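Local coordinates for protein beta-galactosidase (Bacteroides thetaiotaomicron, PDB 5MUJ) that probably acts as an arabinofuranosidase on rhamnogalacturonan II of plant pectin, binding the chain B glycan of this polysaccharide in a pocket of its five-bladed propeller, at residues D196-E201 against R255-P260; K71-Y76 against N99-T105; Y327-H333 against Y348-N353. All blocks are in the same frame, centred on the assembly; numbering follows the deposited sequence.

Interaction 1: residues D196-E201 against R255-P260; sequences DAQWWE and RYPGNP
Where the chain enters and leaves one blade of the five-bladed beta-propeller, the loop 196-201 ahead of strand 204-212 meets segment 255-260, which leaves the edge strand 254-255 at Arg255. Trp199 and Trp200 form a short 3-10 turn in the first segment; the second makes a type I beta turn from Tyr256 to Asn259 and has a cis peptide bond before Pro260. CA atoms come nearest at Asp196-Arg255 (7.4 Å) and Trp200-Pro260 (6.7 Å). Arg255 dominates. With chi1 m and chi2 p, then extended, Arg255 sets one face of its guanidinium against Asp196 O and Ala197 CA and joins two carboxylates in a salt-bridge network: Arg255 NE to Glu201 OE2 2.8 Å, Arg255 NH2 to Glu201 OE1 3.2 Å, Arg255 NH1 to Asp196 OD2 2.8 Å. Asp194 adds a further salt bridge, and Tyr226 of strand 222-231 hydrogen-bonds Glu201 OE1. Gln198 (chi1 m, chi2 t) reads the opposite turn with its amide: NE2 donates to Tyr256 O at 3.0 Å, while OE1 accepts from Asn259 ND2 at 3.1 Å and from Trp200 NE1 at 2.8 Å. Asn259 ND2 also reaches Ile244 O of strand 238-247. Pro260 packs beside both tryptophans, each with chi1 p: its CD lies 3.3 Å from Trp199 CZ2, its CG 3.9 Å from Trp200 CB, and its N sits over the Trp200 ring. A water bridges Asp196 OD2 and Arg255 N; a second accepts from Trp199 NE1 and donates to Asn259 O, 2.8 Å from each.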
loop_
_atom_site.group_PDB
_atom_site.type_symbol
_atom_site.label_atom_id
_atom_site.label_comp_id
_atom_site.label_asym_id
_atom_site.label_seq_id
_atom_site.Cartn_x
_atom_site.Cartn_y
_atom_site.Cartn_z
ATOM N N ASP A 196 -4.217 -8.860 22.667
ATOM C CA ASP A 196 -3.339 -7.678 22.664
ATOM C C ASP A 196 -3.667 -6.637 21.583
ATOM O O ASP A 196 -2.895 -5.701 21.399
ATOM C CB ASP A 196 -1.875 -8.125 22.532
ATOM C CG ASP A 196 -1.596 -8.858 21.244
ATOM O OD1 ASP A 196 -2.133 -9.978 21.077
ATOM O OD2 ASP A 196 -0.848 -8.320 20.390
ATOM N N ALA A 197 -4.808 -6.774 20.908
ATOM C CA ALA A 197 -5.276 -5.746 19.965
ATOM C C ALA A 197 -5.552 -4.424 20.677
ATOM O O ALA A 197 -6.087 -4.407 21.792
ATOM C CB ALA A 197 -6.531 -6.193 19.246
ATOM N N GLN A 198 -5.178 -3.335 20.016
ATOM C CA GLN A 198 -5.284 -1.987 20.562
ATOM C C GLN A 198 -6.482 -1.214 19.985
ATOM O O GLN A 198 -7.087 -1.631 18.978
ATOM C CB GLN A 198 -3.983 -1.253 20.296
ATOM C CG GLN A 198 -2.778 -1.876 20.982
ATOM C CD GLN A 198 -1.471 -1.377 20.412
ATOM O OE1 GLN A 198 -1.355 -1.211 19.192
ATOM N NE2 GLN A 198 -0.485 -1.143 21.267
ATOM N N TRP A 199 -6.853 -0.101 20.637
ATOM C CA TRP A 199 -8.047 0.653 20.242
ATOM C C TRP A 199 -8.106 1.026 18.753
ATOM O O TRP A 199 -9.154 0.953 18.142
ATOM C CB TRP A 199 -8.229 1.924 21.109
ATOM C CG TRP A 199 -7.134 3.008 20.989
ATOM C CD1 TRP A 199 -6.007 3.135 21.766
ATOM C CD2 TRP A 199 -7.050 4.076 20.005
ATOM N NE1 TRP A 199 -5.301 4.232 21.400
ATOM C CE2 TRP A 199 -5.898 4.816 20.306
ATOM C CE3 TRP A 199 -7.881 4.507 18.967
ATOM C CZ2 TRP A 199 -5.507 5.930 19.539
ATOM C CZ3 TRP A 199 -7.508 5.590 18.232
ATOM C CH2 TRP A 199 -6.343 6.311 18.528
ATOM N N TRP A 200 -6.970 1.427 18.223
ATOM C CA TRP A 200 -6.880 1.965 16.847
ATOM C C TRP A 200 -7.081 0.963 15.719
ATOM O O TRP A 200 -7.196 1.367 14.547
ATOM C CB TRP A 200 -5.541 2.660 16.733
ATOM C CG TRP A 200 -4.404 1.714 16.662
ATOM C CD1 TRP A 200 -3.742 1.153 17.693
ATOM C CD2 TRP A 200 -3.770 1.211 15.467
ATOM N NE1 TRP A 200 -2.773 0.313 17.258
ATOM C CE2 TRP A 200 -2.754 0.330 15.881
ATOM C CE3 TRP A 200 -3.992 1.391 14.102
ATOM C CZ2 TRP A 200 -1.935 -0.360 14.970
ATOM C CZ3 TRP A 200 -3.167 0.712 13.198
ATOM C CH2 TRP A 200 -2.164 -0.149 13.635
ATOM N N GLU A 201 -7.127 -0.323 16.056
ATOM C CA GLU A 201 -7.239 -1.412 15.077
ATOM C C GLU A 201 -8.427 -2.328 15.393
ATOM O O GLU A 201 -8.504 -3.394 14.873
ATOM C CB GLU A 201 -5.926 -2.213 15.046
ATOM C CG GLU A 201 -5.678 -2.979 16.341
ATOM C CD GLU A 201 -4.412 -3.785 16.387
ATOM O OE1 GLU A 201 -4.037 -4.368 15.344
ATOM O OE2 GLU A 201 -3.822 -3.882 17.502
ATOM N N ARG A 255 2.340 -5.827 19.178
ATOM C CA ARG A 255 2.089 -4.422 18.878
ATOM C C ARG A 255 3.139 -3.538 19.548
ATOM O O ARG A 255 3.573 -3.807 20.689
ATOM C CB ARG A 255 0.714 -3.970 19.352
ATOM C CG ARG A 255 -0.451 -4.307 18.462
ATOM C CD ARG A 255 -0.794 -5.764 18.483
ATOM N NE ARG A 255 -2.011 -5.977 17.706
ATOM C CZ ARG A 255 -2.563 -7.149 17.432
ATOM N NH1 ARG A 255 -2.031 -8.271 17.881
ATOM N NH2 ARG A 255 -3.708 -7.180 16.736
ATOM N N TYR A 256 3.469 -2.439 18.897
ATOM C CA TYR A 256 4.275 -1.400 19.491
ATOM C C TYR A 256 3.420 -0.731 20.563
ATOM O O TYR A 256 2.253 -0.351 20.302
ATOM C CB TYR A 256 4.767 -0.400 18.424
ATOM C CG TYR A 256 5.496 0.793 19.000
ATOM C CD1 TYR A 256 6.712 0.635 19.655
ATOM C CD2 TYR A 256 4.979 2.080 18.877
ATOM C CE1 TYR A 256 7.391 1.717 20.188
ATOM C CE2 TYR A 256 5.649 3.184 19.393
ATOM C CZ TYR A 256 6.852 3.004 20.044
ATOM O OH TYR A 256 7.548 4.076 20.572
ATOM N N PRO A 257 3.962 -0.633 21.801
ATOM C CA PRO A 257 3.131 -0.096 22.863
ATOM C C PRO A 257 2.688 1.328 22.632
ATOM O O PRO A 257 1.655 1.699 23.155
ATOM C CB PRO A 257 4.054 -0.145 24.077
ATOM C CG PRO A 257 4.874 -1.327 23.842
ATOM C CD PRO A 257 5.207 -1.198 22.367
ATOM N N GLY A 258 3.460 2.107 21.869
ATOM C CA GLY A 258 3.129 3.497 21.573
ATOM C C GLY A 258 2.221 3.737 20.380
ATOM O O GLY A 258 2.062 4.882 19.970
ATOM N N ASN A 259 1.593 2.685 19.847
ATOM C CA ASN A 259 0.639 2.845 18.734
ATOM C C ASN A 259 -0.607 3.688 19.077
ATOM O O ASN A 259 -1.035 3.732 20.279
ATOM C CB ASN A 259 0.125 1.497 18.265
ATOM C CG ASN A 259 1.101 0.764 17.392
ATOM O OD1 ASN A 259 1.981 1.382 16.805
ATOM N ND2 ASN A 259 0.984 -0.568 17.326
ATOM N N PRO A 260 -1.227 4.358 18.092
ATOM C CA PRO A 260 -0.735 4.515 16.688
ATOM C C PRO A 260 0.404 5.531 16.603
ATOM O O PRO A 260 0.484 6.435 17.421
ATOM C CB PRO A 260 -1.989 4.993 15.925
ATOM C CG PRO A 260 -2.912 5.564 16.968
ATOM C CD PRO A 260 -2.575 4.937 18.303
HETATM O O HOH W 1 1.129 -6.975 21.499
HETATM O O HOH W 2 -2.737 5.321 21.855
#

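Interaction 2: residues K71-Y76 against N99-T105; sequences KWLMTY and NLLDWRT
Residues 71-76 run as an extended strand, the second of a four-stranded antiparallel propeller blade, whereas 99-105 is mostly the loop that leads into the outermost strand, 104-110. Strand 90-97 lies between the two in the sheet, so the backbones stay apart: the nearest CA pairs are Trp72-Leu100 at 6.5 Å and Met74-Trp103 at 8.5 Å, and the contact is made chiefly by side chains. Asn99 shapes the loop through an Asx turn, its OD1 accepting from Leu101 N and Asp102 N, both at 2.9 Å, and Leu100 takes a left-handed backbone conformation (phi 63°, psi -5°). That turn brings Leu100 (chi1 m, chi2 t) onto the indole of Trp72 (chi1 m): CG stands 3.6 Å from the centroid of the five-membered ring, almost on its normal, a CH-pi contact. Trp103 (chi1 m) folds back over Ala95 of the intervening strand, held by its NE1 to Leu100 O at 2.9 Å. The six-membered ring of Trp103 receives the selenomethionine Met74 (chi1 t, chi2 t, chi3 m), with CE 3.7 Å from the ring centroid over the face and SE 5.0 Å from it, a Met-aromatic contact. Trp72 CB touches Trp103 CH2 at 3.9 Å. Phe347 and Tyr345 of strand 343-351 press on the same cluster from the adjoining blade. At the far end Tyr76 OH (chi1 p) and Thr105 OG1 share a hydrogen bond of 2.7 Å. The contact ties the second strand to the loop leading into the fourth, and holds mainly by apolar and aromatic packing, with one hydroxyl-hydroxyl bond at its end.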
loop_
_atom_site.group_PDB
_atom_site.type_symbol
_atom_site.label_atom_id
_atom_site.label_comp_id
_atom_site.label_asym_id
_atom_site.label_seq_id
_atom_site.Cartn_x
_atom_site.Cartn_y
_atom_site.Cartn_z
ATOM N N LYS A 71 14.203 -7.202 -14.828
ATOM C CA LYS A 71 12.755 -7.126 -14.999
ATOM C C LYS A 71 12.090 -6.437 -13.815
ATOM O O LYS A 71 12.378 -6.774 -12.664
ATOM C CB LYS A 71 12.146 -8.517 -15.081
ATOM C CG LYS A 71 10.691 -8.549 -15.545
ATOM C CD LYS A 71 10.554 -8.383 -17.061
ATOM C CE LYS A 71 10.944 -9.642 -17.822
ATOM N NZ LYS A 71 10.773 -9.474 -19.295
ATOM N N TRP A 72 11.160 -5.540 -14.126
ATOM C CA TRP A 72 10.339 -4.899 -13.120
ATOM C C TRP A 72 9.032 -5.690 -12.931
ATOM O O TRP A 72 8.391 -6.115 -13.889
ATOM C CB TRP A 72 10.013 -3.465 -13.498
ATOM C CG TRP A 72 11.246 -2.595 -13.582
ATOM C CD1 TRP A 72 11.956 -2.225 -14.711
ATOM C CD2 TRP A 72 11.932 -2.008 -12.481
ATOM N NE1 TRP A 72 13.029 -1.459 -14.361
ATOM C CE2 TRP A 72 13.026 -1.285 -12.999
ATOM C CE3 TRP A 72 11.719 -2.007 -11.102
ATOM C CZ2 TRP A 72 13.915 -0.584 -12.169
ATOM C CZ3 TRP A 72 12.597 -1.301 -10.290
ATOM C CH2 TRP A 72 13.656 -0.587 -10.813
ATOM N N LEU A 73 8.645 -5.879 -11.669
ATOM C CA LEU A 73 7.450 -6.625 -11.318
ATOM C C LEU A 73 6.517 -5.742 -10.469
ATOM O O LEU A 73 7.008 -4.854 -9.800
ATOM C CB LEU A 73 7.880 -7.863 -10.562
ATOM C CG LEU A 73 8.793 -8.804 -11.356
ATOM C CD1 LEU A 73 9.418 -9.810 -10.423
ATOM C CD2 LEU A 73 7.999 -9.486 -12.447
HETATM N N MSE A 74 5.204 -5.884 -10.668
HETATM C CA MSE A 74 4.218 -5.184 -9.834
HETATM C C MSE A 74 3.166 -6.161 -9.395
HETATM O O MSE A 74 2.468 -6.741 -10.207
HETATM C CB MSE A 74 3.548 -4.052 -10.627
HETATM C CG MSE A 74 2.589 -3.263 -9.720
HETATM SE SE MSE A 74 1.308 -2.288 -10.808
HETATM C CE MSE A 74 2.589 -1.167 -11.798
ATOM N N THR A 75 3.010 -6.304 -8.077
ATOM C CA THR A 75 1.788 -6.988 -7.566
ATOM C C THR A 75 0.705 -5.944 -7.399
ATOM O O THR A 75 0.998 -4.788 -7.213
ATOM C CB THR A 75 1.925 -7.778 -6.215
ATOM O OG1 THR A 75 2.465 -6.938 -5.173
ATOM C CG2 THR A 75 2.740 -8.982 -6.341
ATOM N N TYR A 76 -0.531 -6.373 -7.596
ATOM C CA TYR A 76 -1.710 -5.518 -7.412
ATOM C C TYR A 76 -2.951 -6.346 -7.037
ATOM O O TYR A 76 -2.970 -7.558 -7.193
ATOM C CB TYR A 76 -1.955 -4.627 -8.624
ATOM C CG TYR A 76 -2.286 -5.373 -9.911
ATOM C CD1 TYR A 76 -3.605 -5.678 -10.241
ATOM C CD2 TYR A 76 -1.271 -5.725 -10.831
ATOM C CE1 TYR A 76 -3.933 -6.371 -11.393
ATOM C CE2 TYR A 76 -1.592 -6.412 -12.013
ATOM C CZ TYR A 76 -2.907 -6.680 -12.316
ATOM O OH TYR A 76 -3.247 -7.347 -13.466
ATOM N N ASN A 99 10.279 -1.345 -18.617
ATOM C CA ASN A 99 10.611 0.093 -18.625
ATOM C C ASN A 99 9.912 0.918 -17.551
ATOM O O ASN A 99 9.920 2.155 -17.614
ATOM C CB ASN A 99 10.334 0.695 -20.022
ATOM C CG ASN A 99 8.870 0.702 -20.371
ATOM O OD1 ASN A 99 8.034 0.207 -19.597
ATOM N ND2 ASN A 99 8.530 1.244 -21.519
ATOM N N LEU A 100 9.337 0.221 -16.569
ATOM C CA LEU A 100 8.456 0.801 -15.508
ATOM C C LEU A 100 7.136 1.461 -15.959
ATOM O O LEU A 100 6.301 1.784 -15.113
ATOM C CB LEU A 100 9.223 1.747 -14.565
ATOM C CG LEU A 100 10.290 1.114 -13.679
ATOM C CD1 LEU A 100 11.320 2.111 -13.172
ATOM C CD2 LEU A 100 9.550 0.439 -12.532
ATOM N N LEU A 101 6.878 1.580 -17.258
ATOM C CA LEU A 101 5.749 2.335 -17.774
ATOM C C LEU A 101 4.685 1.454 -18.427
ATOM O O LEU A 101 3.487 1.682 -18.250
ATOM C CB LEU A 101 6.265 3.359 -18.820
ATOM C CG LEU A 101 7.228 4.408 -18.259
ATOM C CD1 LEU A 101 7.860 5.197 -19.443
ATOM C CD2 LEU A 101 6.527 5.309 -17.201
ATOM N N ASP A 102 5.165 0.520 -19.260
ATOM C CA ASP A 102 4.375 -0.438 -20.003
ATOM C C ASP A 102 4.399 -1.778 -19.268
ATOM O O ASP A 102 5.477 -2.385 -19.072
ATOM C CB ASP A 102 4.944 -0.646 -21.422
ATOM C CG ASP A 102 4.821 0.592 -22.296
ATOM O OD1 ASP A 102 5.707 1.458 -22.251
ATOM O OD2 ASP A 102 3.820 0.700 -23.022
ATOM N N TRP A 103 3.205 -2.252 -18.977
ATOM C CA TRP A 103 2.997 -3.395 -18.036
ATOM C C TRP A 103 2.206 -4.504 -18.701
ATOM O O TRP A 103 1.248 -4.239 -19.450
ATOM C CB TRP A 103 2.263 -2.948 -16.725
ATOM C CG TRP A 103 3.156 -2.100 -15.918
ATOM C CD1 TRP A 103 3.285 -0.728 -15.986
ATOM C CD2 TRP A 103 4.116 -2.537 -14.952
ATOM N NE1 TRP A 103 4.287 -0.307 -15.138
ATOM C CE2 TRP A 103 4.802 -1.398 -14.491
ATOM C CE3 TRP A 103 4.485 -3.783 -14.460
ATOM C CZ2 TRP A 103 5.855 -1.494 -13.597
ATOM C CZ3 TRP A 103 5.492 -3.854 -13.578
ATOM C CH2 TRP A 103 6.157 -2.729 -13.133
ATOM N N ARG A 104 2.600 -5.747 -18.429
ATOM C CA ARG A 104 1.837 -6.905 -18.918
ATOM C C ARG A 104 1.452 -7.840 -17.763
ATOM O O ARG A 104 2.313 -8.381 -17.083
ATOM C CB ARG A 104 2.640 -7.673 -19.952
ATOM C CG ARG A 104 3.041 -6.861 -21.196
ATOM C CD ARG A 104 3.955 -7.681 -22.087
ATOM N NE ARG A 104 5.203 -7.994 -21.385
ATOM C CZ ARG A 104 6.264 -7.189 -21.340
ATOM N NH1 ARG A 104 6.246 -6.015 -21.974
ATOM N NH2 ARG A 104 7.339 -7.540 -20.644
ATOM N N THR A 105 0.155 -8.069 -17.615
ATOM C CA THR A 105 -0.343 -8.923 -16.507
ATOM C C THR A 105 -0.058 -10.364 -16.791
ATOM O O THR A 105 -0.273 -10.834 -17.946
ATOM C CB THR A 105 -1.820 -8.701 -16.292
ATOM O OG1 THR A 105 -1.945 -7.371 -15.798
ATOM C CG2 THR A 105 -2.392 -9.745 -15.323
#

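Interaction 3: residues Y327-H333 against Y348-N353; sequences YDELFAH and YCAVNN. With RAM (alpha-L-rhamnopyranose), chain B.
A classic beta bulge opens the pairing of this hairpin: Leu330 and Phe331 both face Val351, and their N atoms donate to the same carbonyl, Val351 O, at 2.9 Å and 3.0 Å respectively. From there strands 331-333 and 348-351 run antiparallel, their axes 4.8 Å apart at closest and 177° between directions. Phe331-Val351 and His333-Cys349 are hydrogen-bonded pairs, Ala332-Ala350 a non-hydrogen-bonded one; Val351 N reaches Phe331 O at 3.0 Å, His333 N reaches Cys349 O at 3.0 Å, and Cys349 N reaches His333 O at 2.8 Å. His333 (chi1 p) also turns ND1 onto Cys349 O at 3.1 Å, which orients the imidazole so that NE2 meets O4 of the bound rhamnose at 2.8 Å in a hydrogen bond. Phe331 (chi1 m), packed against Val351 (CD2 to CB 3.8 Å), offers a ring face to the sugar C6. Both residues belong to the glycan pocket, where Lys334, Tyr158 and Arg357 also hydrogen-bond the rhamnose. On the face that carries Ala332 and Ala350, a polar chain runs from Tyr327 OH to Tyr348 OH (2.8 Å) and from Tyr348 OH to Asp328 OD2 (2.7 Å); Lys46 of strand 45-51 makes a salt bridge to that carboxylate. At the open end of the hairpin Glu329 OE2 accepts from Asn353 N at 2.9 Å. Strand 343-351 pairs along its other edge with 357-363, through Tyr348 with Ala360 and Ala350 with Gly358, while Phe331 and His333 rest on Ala299 of strand 299-306 in the preceding blade.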
loop_
_atom_site.group_PDB
_atom_site.type_symbol
_atom_site.label_atom_id
_atom_site.label_comp_id
_atom_site.label_asym_id
_atom_site.label_seq_id
_atom_site.Cartn_x
_atom_site.Cartn_y
_atom_site.Cartn_z
ATOM N N TYR A 327 -8.926 10.799 -15.409
ATOM C CA TYR A 327 -8.863 9.442 -14.970
ATOM C C TYR A 327 -8.665 9.367 -13.427
ATOM O O TYR A 327 -8.885 8.308 -12.842
ATOM C CB TYR A 327 -7.800 8.671 -15.785
ATOM C CG TYR A 327 -6.353 9.025 -15.501
ATOM C CD1 TYR A 327 -5.799 8.682 -14.274
ATOM C CD2 TYR A 327 -5.541 9.736 -16.408
ATOM C CE1 TYR A 327 -4.496 8.956 -13.947
ATOM C CE2 TYR A 327 -4.211 10.025 -16.067
ATOM C CZ TYR A 327 -3.703 9.648 -14.809
ATOM O OH TYR A 327 -2.408 9.863 -14.338
ATOM N N ASP A 328 -8.202 10.452 -12.791
ATOM C CA ASP A 328 -8.053 10.460 -11.279
ATOM C C ASP A 328 -8.835 11.548 -10.545
ATOM O O ASP A 328 -8.503 11.924 -9.392
ATOM C CB ASP A 328 -6.569 10.484 -10.862
ATOM C CG ASP A 328 -5.832 11.777 -11.243
ATOM O OD1 ASP A 328 -6.479 12.797 -11.547
ATOM O OD2 ASP A 328 -4.563 11.776 -11.242
ATOM N N GLU A 329 -9.935 11.953 -11.161
ATOM C CA GLU A 329 -10.632 13.149 -10.744
ATOM C C GLU A 329 -11.315 13.059 -9.357
ATOM O O GLU A 329 -11.639 14.089 -8.794
ATOM C CB GLU A 329 -11.664 13.554 -11.781
ATOM C CG GLU A 329 -12.881 12.649 -11.849
ATOM C CD GLU A 329 -13.724 12.778 -13.114
ATOM O OE1 GLU A 329 -13.678 13.826 -13.804
ATOM O OE2 GLU A 329 -14.454 11.812 -13.408
ATOM N N LEU A 330 -11.534 11.850 -8.842
ATOM C CA LEU A 330 -12.146 11.659 -7.524
ATOM C C LEU A 330 -11.083 11.389 -6.460
ATOM O O LEU A 330 -10.995 12.135 -5.477
ATOM C CB LEU A 330 -13.176 10.534 -7.584
ATOM C CG LEU A 330 -13.916 10.260 -6.257
ATOM C CD1 LEU A 330 -14.673 11.487 -5.776
ATOM C CD2 LEU A 330 -14.850 9.069 -6.397
ATOM N N PHE A 331 -10.303 10.316 -6.647
ATOM C CA PHE A 331 -9.238 9.952 -5.746
ATOM C C PHE A 331 -7.936 9.800 -6.537
ATOM O O PHE A 331 -7.939 9.190 -7.624
ATOM C CB PHE A 331 -9.479 8.607 -5.018
ATOM C CG PHE A 331 -10.786 8.484 -4.262
ATOM C CD1 PHE A 331 -11.260 9.525 -3.489
ATOM C CD2 PHE A 331 -11.493 7.273 -4.253
ATOM C CE1 PHE A 331 -12.438 9.379 -2.766
ATOM C CE2 PHE A 331 -12.683 7.139 -3.552
ATOM C CZ PHE A 331 -13.137 8.195 -2.806
ATOM N N ALA A 332 -6.829 10.338 -6.030
ATOM C CA ALA A 332 -5.491 10.072 -6.626
ATOM C C ALA A 332 -4.583 9.764 -5.455
ATOM O O ALA A 332 -4.142 10.662 -4.757
ATOM C CB ALA A 332 -4.959 11.253 -7.445
ATOM N N HIS A 333 -4.382 8.480 -5.191
ATOM C CA HIS A 333 -4.045 8.055 -3.846
ATOM C C HIS A 333 -3.483 6.637 -3.757
ATOM O O HIS A 333 -3.821 5.756 -4.545
ATOM C CB HIS A 333 -5.281 8.213 -2.918
ATOM C CG HIS A 333 -6.361 7.201 -3.123
ATOM N ND1 HIS A 333 -6.579 6.515 -4.288
ATOM C CD2 HIS A 333 -7.285 6.719 -2.250
ATOM C CE1 HIS A 333 -7.601 5.691 -4.151
ATOM N NE2 HIS A 333 -8.050 5.797 -2.916
ATOM N N TYR A 348 0.299 5.057 -8.244
ATOM C CA TYR A 348 -0.836 5.389 -7.362
ATOM C C TYR A 348 -2.120 4.861 -7.917
ATOM O O TYR A 348 -2.149 4.420 -9.066
ATOM C CB TYR A 348 -0.925 6.897 -7.131
ATOM C CG TYR A 348 -1.324 7.771 -8.327
ATOM C CD1 TYR A 348 -0.362 8.227 -9.266
ATOM C CD2 TYR A 348 -2.635 8.075 -8.580
ATOM C CE1 TYR A 348 -0.752 9.050 -10.299
ATOM C CE2 TYR A 348 -3.033 8.881 -9.638
ATOM C CZ TYR A 348 -2.063 9.345 -10.527
ATOM O OH TYR A 348 -2.423 10.178 -11.602
ATOM N N CYS A 349 -3.166 4.821 -7.106
ATOM C CA CYS A 349 -4.480 4.339 -7.527
ATOM C C CYS A 349 -5.331 5.527 -7.941
ATOM O O CYS A 349 -5.509 6.478 -7.166
ATOM C CB CYS A 349 -5.180 3.548 -6.405
ATOM S SG CYS A 349 -6.882 3.084 -6.783
ATOM N N ALA A 350 -5.811 5.480 -9.191
ATOM C CA ALA A 350 -6.599 6.531 -9.786
ATOM C C ALA A 350 -8.039 6.077 -9.803
ATOM O O ALA A 350 -8.317 4.967 -10.284
ATOM C CB ALA A 350 -6.099 6.754 -11.223
ATOM N N VAL A 351 -8.935 6.912 -9.235
ATOM C CA VAL A 351 -10.356 6.712 -9.281
ATOM C C VAL A 351 -11.046 7.972 -9.807
ATOM O O VAL A 351 -10.731 9.075 -9.376
ATOM C CB VAL A 351 -10.891 6.384 -7.867
ATOM C CG1 VAL A 351 -12.406 6.103 -7.872
ATOM C CG2 VAL A 351 -10.091 5.214 -7.307
ATOM N N ASN A 352 -12.014 7.791 -10.710
ATOM C CA ASN A 352 -12.752 8.905 -11.292
ATOM C C ASN A 352 -14.166 8.968 -10.728
ATOM O O ASN A 352 -14.510 8.185 -9.833
ATOM C CB ASN A 352 -12.736 8.806 -12.831
ATOM C CG ASN A 352 -13.401 7.547 -13.372
ATOM O OD1 ASN A 352 -14.222 6.884 -12.717
ATOM N ND2 ASN A 352 -13.063 7.224 -14.617
ATOM N N ASN A 353 -14.977 9.900 -11.230
ATOM C CA ASN A 353 -16.332 10.113 -10.698
ATOM C C ASN A 353 -17.267 8.965 -11.036
ATOM O O ASN A 353 -18.238 8.753 -10.296
ATOM C CB ASN A 353 -16.955 11.434 -11.174
ATOM C CG ASN A 353 -16.286 12.659 -10.576
ATOM O OD1 ASN A 353 -15.729 12.615 -9.483
ATOM N ND2 ASN A 353 -16.333 13.767 -11.307
HETATM C C1 RAM B . -11.655 3.206 1.488
HETATM C C2 RAM B . -10.624 2.293 0.876
HETATM C C3 RAM B . -10.556 2.588 -0.621
HETATM C C4 RAM B . -10.207 4.067 -0.791
HETATM C C5 RAM B . -11.129 5.057 -0.064
HETATM C C6 RAM B . -10.500 6.433 0.073
HETATM O O2 RAM B . -9.351 2.538 1.533
HETATM O O3 RAM B . -9.605 1.755 -1.289
HETATM O O4 RAM B . -10.315 4.393 -2.167
HETATM O O5 RAM B . -11.610 4.624 1.233
HETATM O O HOH W 3 -14.496 14.512 -8.065
#

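How the interactions relate
The three contacts follow one another along the chain, neither nesting nor crossing. After the N-terminal strand 45-51, which completes the last blade and so closes the propeller ring, interaction 2 closes a loop of 22 residues within the first complete blade. Interaction 1 then spans 53 residues and joins the entry and exit loops of the blade that begins with strand 204-212 and ends with strand 254-255. Interaction 3 closes a loop of 14 residues at the open end of the hairpin 331-351 in the final blade, at the glycan pocket. Interactions 2 and 3 lie in adjoining blades, nearest atoms about 8 Å apart, whereas interactions 1 and 2 sit on opposite sides of the chain's centre.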